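Local coordinates for protein enoyl-CoA hydratase (Mycobacterium thermoresistibile, PDB 3T3W) that probably hydrates the double bond of enoyl-CoA thioesters in fatty-acid metabolism, as a member of the crotonase family, at residues M157-V162 / D250-G255; F150-V155 / E178-G183. All coordinates share one frame; numbering follows the deposited sequence. Where two conformers were deposited one is given.

Interaction 1. Residues M157-V162 / D250-G255. Unlike the reference sequence in segment 157-162: Asp158 (reference Gly). With ZN (zinc ion), chain T.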
loop_
_atom_site.group_PDB
_atom_site.type_symbol
_atom_site.label_atom_id
_atom_site.label_comp_id
_atom_site.label_asym_id
_atom_site.label_seq_id
_atom_site.Cartn_x
_atom_site.Cartn_y
_atom_site.Cartn_z
ATOM N N MET F 157 2.186 -29.346 12.398
ATOM C CA MET F 157 3.054 -29.932 11.381
ATOM C C MET F 157 4.222 -29.020 10.982
ATOM O O MET F 157 4.854 -29.268 9.976
ATOM C CB MET F 157 2.243 -30.234 10.122
ATOM C CG MET F 157 1.193 -31.283 10.305
ATOM S SD MET F 157 0.288 -31.493 8.742
ATOM C CE MET F 157 -0.782 -32.862 9.223
ATOM N N ASP F 158 4.478 -27.988 11.776
ATOM C CA ASP F 158 5.578 -27.042 11.591
ATOM C C ASP F 158 5.385 -25.992 10.522
ATOM O O ASP F 158 6.355 -25.403 10.050
ATOM C CB ASP F 158 6.949 -27.721 11.466
ATOM C CG ASP F 158 7.788 -27.514 12.726
ATOM O OD1 ASP F 158 8.366 -26.397 12.973
ATOM O OD2 ASP F 158 7.780 -28.462 13.497
ATOM N N ILE F 159 4.137 -25.691 10.192
ATOM C CA ILE F 159 3.846 -24.749 9.144
ATOM C C ILE F 159 2.989 -23.599 9.660
ATOM O O ILE F 159 2.069 -23.830 10.449
ATOM C CB ILE F 159 3.030 -25.455 8.024
ATOM C CG1 ILE F 159 3.704 -26.741 7.575
ATOM C CG2 ILE F 159 2.829 -24.518 6.849
ATOM C CD1 ILE F 159 5.071 -26.529 6.993
ATOM N N GLY F 160 3.272 -22.369 9.230
ATOM C CA GLY F 160 2.568 -21.211 9.730
ATOM C C GLY F 160 1.236 -20.895 9.048
ATOM O O GLY F 160 1.111 -19.832 8.411
ATOM N N GLY F 161 0.288 -21.825 9.103
ATOM C CA GLY F 161 -0.993 -21.644 8.423
ATOM C C GLY F 161 -0.905 -22.185 7.002
ATOM O O GLY F 161 0.203 -22.334 6.431
ATOM N N VAL F 162 -2.057 -22.429 6.396
ATOM C CA VAL F 162 -2.096 -22.956 5.004
ATOM C C VAL F 162 -1.601 -21.929 3.979
ATOM O O VAL F 162 -1.314 -20.738 4.299
ATOM C CB VAL F 162 -3.506 -23.460 4.636
ATOM C CG1 VAL F 162 -3.869 -24.690 5.513
ATOM C CG2 VAL F 162 -4.546 -22.336 4.798
ATOM N N ASP F 250 5.319 -17.463 0.632
ATOM C CA ASP F 250 6.720 -17.681 0.941
ATOM C C ASP F 250 6.963 -18.000 2.434
ATOM O O ASP F 250 7.800 -18.859 2.746
ATOM C CB ASP F 250 7.606 -16.511 0.488
ATOM C CG ASP F 250 7.571 -16.353 -1.029
ATOM O OD1 ASP F 250 7.971 -17.356 -1.710
ATOM O OD2 ASP F 250 7.085 -15.286 -1.527
ATOM N N ILE F 251 6.245 -17.330 3.328
ATOM C CA ILE F 251 6.331 -17.671 4.769
ATOM C C ILE F 251 5.968 -19.171 4.993
ATOM O O ILE F 251 6.659 -19.907 5.702
ATOM C CB ILE F 251 5.454 -16.717 5.596
ATOM C CG1 ILE F 251 6.003 -15.289 5.519
ATOM C CG2 ILE F 251 5.283 -17.220 7.064
ATOM C CD1 ILE F 251 5.075 -14.168 6.012
ATOM N N HIS F 252 4.873 -19.602 4.381
ATOM C CA HIS F 252 4.437 -20.990 4.417
ATOM C C HIS F 252 5.542 -21.910 3.922
ATOM O O HIS F 252 5.867 -22.921 4.571
ATOM C CB HIS F 252 3.161 -21.113 3.623
ATOM C CG HIS F 252 2.650 -22.530 3.515
ATOM N ND1 HIS F 252 1.629 -22.992 4.274
ATOM C CD2 HIS F 252 3.046 -23.585 2.693
ATOM C CE1 HIS F 252 1.405 -24.295 3.973
ATOM N NE2 HIS F 252 2.274 -24.669 3.020
ATOM N N GLN F 253 6.178 -21.545 2.827
ATOM C CA GLN F 253 7.248 -22.356 2.273
ATOM C C GLN F 253 8.492 -22.431 3.173
ATOM O O GLN F 253 9.213 -23.437 3.162
ATOM C CB GLN F 253 7.581 -21.886 0.845
ATOM C CG GLN F 253 6.452 -22.114 -0.154
ATOM C CD GLN F 253 6.063 -23.567 -0.329
ATOM O OE1 GLN F 253 6.903 -24.450 -0.234
ATOM N NE2 GLN F 253 4.779 -23.826 -0.524
ATOM N N THR F 254 8.779 -21.390 3.955
ATOM C CA THR F 254 9.890 -21.507 4.919
ATOM C C THR F 254 9.571 -22.602 5.959
ATOM O O THR F 254 10.500 -23.170 6.567
ATOM C CB THR F 254 10.257 -20.189 5.663
ATOM O OG1 THR F 254 9.188 -19.794 6.560
ATOM C CG2 THR F 254 10.596 -19.089 4.647
ATOM N N GLY F 255 8.284 -22.868 6.188
ATOM C CA GLY F 255 7.882 -23.968 7.091
ATOM C C GLY F 255 8.269 -25.295 6.534
ATOM O O GLY F 255 8.874 -26.165 7.216
HETATM ZN ZN ZN T . 2.296 -26.441 1.946
HETATM O O HOH W 1 5.680 -21.587 7.867
HETATM O O HOH W 2 1.402 -27.571 3.491
#
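Asp158, a glycine in the reference sequence, opens the contact through its backbone: its carbonyl O lies 3.6 Å from Gly255 CA, on the helix 241-263. Ile159 contributes both branches of its side chain, the CD1 methyl and CG2. At Gly255, which has no side chain, the methyl reaches the helix backbone directly, Ile159 CD1 lying 3.5 Å from Gly255 C. CG2, anti to the backbone N, lies over one face of the His252 imidazole, 3.2 Å from CE1 and equally near ND1, a tight methyl-to-ring contact. Gly160 is the centre of an inverse gamma turn, and its N donates to a water that in turn donates to Ile251 O, so a solvent molecule bridges loop and helix. Gly161, with backbone angles that suit a residue lacking CB, turns its carbonyl to the edge of the same imidazole. His252 ND1 donates to Gly161 O over 2.7 Å with an N-H...O angle of 151°; the acceptor lies 8° from the ring plane, and the donor lies in the carbonyl plane. Val162 follows with its backbone C 3.4 Å from His252 ND1, while its CB points away from the helix. CG of His252 stands anti to the backbone N (chi1 177°), and on the far side of the ring NE2 binds the zinc ion at 2.1 Å. Glu102, Glu163, His256 and a water also bind the metal. The case illustrates second-shell control of a metal ligand: the ND1 hydrogen bond and the zinc bond at NE2 hold the ring's rotation between them, with the CG2 methyl packed over one face, and the carbonyl at ND1 would be expected to make NE2 a more electron-rich donor to zinc.

Interaction 2. Residues F150-V155 / E178-G183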
loop_
_atom_site.group_PDB
_atom_site.type_symbol
_atom_site.label_atom_id
_atom_site.label_comp_id
_atom_site.label_asym_id
_atom_site.label_seq_id
_atom_site.Cartn_x
_atom_site.Cartn_y
_atom_site.Cartn_z
ATOM N N PHE F 150 -14.675 -24.959 11.738
ATOM C CA PHE F 150 -13.601 -24.439 10.895
ATOM C C PHE F 150 -12.316 -24.402 11.680
ATOM O O PHE F 150 -12.293 -23.911 12.812
ATOM C CB PHE F 150 -13.907 -23.015 10.432
ATOM C CG PHE F 150 -15.091 -22.898 9.521
ATOM C CD1 PHE F 150 -14.948 -22.973 8.145
ATOM C CD2 PHE F 150 -16.356 -22.701 10.032
ATOM C CE1 PHE F 150 -16.036 -22.805 7.301
ATOM C CE2 PHE F 150 -17.460 -22.547 9.178
ATOM C CZ PHE F 150 -17.308 -22.626 7.808
ATOM N N SER F 151 -11.215 -24.876 11.082
ATOM C CA SER F 151 -9.933 -24.878 11.807
ATOM C C SER F 151 -8.764 -24.895 10.826
ATOM O O SER F 151 -8.947 -25.243 9.661
ATOM C CB SER F 151 -9.860 -26.101 12.772
ATOM O OG SER F 151 -9.792 -27.325 12.027
ATOM N N ASP F 152 -7.594 -24.498 11.316
ATOM C CA ASP F 152 -6.354 -24.709 10.590
ATOM C C ASP F 152 -5.257 -25.062 11.579
ATOM O O ASP F 152 -4.520 -24.171 11.984
ATOM C CB ASP F 152 -5.971 -23.491 9.770
ATOM C CG ASP F 152 -4.740 -23.716 8.933
ATOM O OD1 ASP F 152 -4.242 -24.896 8.904
ATOM O OD2 ASP F 152 -4.244 -22.707 8.365
ATOM N N PRO F 153 -5.143 -26.363 11.938
ATOM C CA PRO F 153 -4.139 -26.809 12.903
ATOM C C PRO F 153 -2.754 -27.157 12.340
ATOM O O PRO F 153 -2.011 -27.965 12.975
ATOM C CB PRO F 153 -4.792 -28.037 13.526
ATOM C CG PRO F 153 -5.654 -28.591 12.467
ATOM C CD PRO F 153 -6.135 -27.422 11.646
ATOM N N VAL F 154 -2.356 -26.571 11.212
ATOM C CA VAL F 154 -1.069 -26.973 10.589
ATOM C C VAL F 154 0.165 -26.543 11.331
ATOM O O VAL F 154 1.231 -27.061 11.048
ATOM C CB VAL F 154 -0.891 -26.545 9.099
ATOM C CG1 VAL F 154 -1.852 -27.300 8.219
ATOM C CG2 VAL F 154 -0.966 -25.038 8.923
ATOM N N VAL F 155 0.045 -25.661 12.344
ATOM C CA VAL F 155 1.216 -25.325 13.182
ATOM C C VAL F 155 1.791 -26.604 13.814
ATOM O O VAL F 155 3.033 -26.742 13.947
ATOM C CB VAL F 155 0.896 -24.211 14.226
ATOM C CG1 VAL F 155 1.897 -24.191 15.388
ATOM C CG2 VAL F 155 0.837 -22.821 13.539
ATOM N N GLU F 178 -4.920 -16.510 17.216
ATOM C CA GLU F 178 -5.414 -17.452 18.273
ATOM C C GLU F 178 -5.605 -18.850 17.693
ATOM O O GLU F 178 -5.156 -19.849 18.292
ATOM C CB GLU F 178 -6.706 -16.968 18.882
ATOM C CG GLU F 178 -7.283 -17.853 19.972
ATOM C CD GLU F 178 -8.640 -17.390 20.479
ATOM O OE1 GLU F 178 -9.032 -16.216 20.226
ATOM O OE2 GLU F 178 -9.337 -18.236 21.125
ATOM N N ILE F 179 -6.319 -18.942 16.581
ATOM C CA ILE F 179 -6.637 -20.269 16.028
ATOM C C ILE F 179 -5.436 -20.932 15.365
ATOM O O ILE F 179 -5.360 -22.156 15.353
ATOM C CB ILE F 179 -7.897 -20.314 15.157
ATOM C CG1 ILE F 179 -7.693 -19.550 13.875
ATOM C CG2 ILE F 179 -9.112 -19.752 15.935
ATOM C CD1 ILE F 179 -7.241 -20.350 12.713
ATOM N N LEU F 180 -4.484 -20.153 14.842
ATOM C CA LEU F 180 -3.245 -20.743 14.318
ATOM C C LEU F 180 -2.330 -21.252 15.476
ATOM O O LEU F 180 -1.759 -22.353 15.403
ATOM C CB LEU F 180 -2.507 -19.735 13.444
ATOM C CG LEU F 180 -3.099 -19.514 12.033
ATOM C CD1 LEU F 180 -2.334 -18.377 11.313
ATOM C CD2 LEU F 180 -3.095 -20.815 11.191
ATOM N N PHE F 181 -2.219 -20.451 16.541
ATOM C CA PHE F 181 -1.341 -20.761 17.647
ATOM C C PHE F 181 -1.857 -22.005 18.422
ATOM O O PHE F 181 -1.051 -22.764 18.973
ATOM C CB PHE F 181 -1.237 -19.601 18.636
ATOM C CG PHE F 181 -0.473 -18.384 18.137
ATOM C CD1 PHE F 181 0.338 -18.416 17.009
ATOM C CD2 PHE F 181 -0.577 -17.197 18.838
ATOM C CE1 PHE F 181 1.047 -17.286 16.604
ATOM C CE2 PHE F 181 0.116 -16.049 18.440
ATOM C CZ PHE F 181 0.939 -16.074 17.327
ATOM N N THR F 182 -3.184 -22.190 18.464
ATOM C CA THR F 182 -3.775 -23.258 19.271
ATOM C C THR F 182 -4.209 -24.445 18.457
ATOM O O THR F 182 -4.341 -25.560 19.005
ATOM C CB THR F 182 -5.003 -22.808 20.077
ATOM O OG1 THR F 182 -6.008 -22.344 19.162
ATOM C CG2 THR F 182 -4.648 -21.742 21.101
ATOM N N GLY F 183 -4.492 -24.235 17.171
ATOM C CA GLY F 183 -5.108 -25.259 16.338
ATOM C C GLY F 183 -6.578 -25.552 16.669
ATOM O O GLY F 183 -7.129 -26.544 16.210
HETATM O O HOH W 3 -7.252 -23.812 14.029
HETATM O O HOH W 4 -2.203 -24.216 13.390
#
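The end of strand 149-151, in the small three-stranded sheet of this crotonase fold, runs into a loop that leads to a short 3-10 segment and packs against the C-terminal end of helix 173-182, where Gly183, without a side chain, leaves helical geometry with positive phi. Pro153 CB meets this exit, 3.9 Å from Gly183 O, and the two alpha carbons come equally close. No direct hydrogen bond joins the segments; two waters do the work, an example of solvent built into a buried interface, linking carbonyls of the last helical turn to backbone groups of 150-155. One accepts from Asp152 N and donates to Ile179 O, at 2.8 Å from that carbonyl oxygen, which also accepts from Gly183 N. The other donates to both Asp152 O and Leu180 O and accepts from Val155 N, so that three backbone groups grip it. Beside it Val155 points its CB toward the helix; with CG1 anti to the backbone N (chi1 160°), CG2 falls beside that N and is the branch that approaches Leu180 O, at 3.2 Å. Leu180 answers with its CD2 methyl, which lies 3.6 Å from Asp152 OD2 and 3.7 Å from Asp152 O, the two side chains crossing at a slant. The carboxylate thus has an aliphatic neighbour here, but its polar needs are met: OD1 accepts from Ser130 OG and, weakly, from Val154 N, while OD2 is hydrogen-bonded to His167 NE2 and Val162 N. Around the contact, strand 127-129 borders Ser151 and Pro153, helix 133-136 touches Asp152 through Leu133, and helix 167-171 packs on Ile179 and Leu180. Ala224 of a second subunit lies against Val155, and Glu178 forms a salt bridge with Arg199 of that subunit.

How the interactions relate
The two contacts have centres about 12 Å apart on the same side of the chain's centre, and their segments alternate along the sequence: 150-155, 157-162, 178-183, then 250-255. Segments 150-155 and 157-162 belong to one run of chain that starts at the end of strand 149-151, so this run meets helix 173-182 in interaction 2 and helix 241-263 in interaction 1. They touch directly: Val162 N is probably hydrogen-bonded to Asp152 OD2 (3.0 Å), and Gly161 CA packs against Val154 CG2 and Leu180 CD2. Gly161 thereby connects the zinc-ligand shell to helix 173-182. Both contacts also reach the second subunit, placing the metal site's surroundings close to an assembly interface.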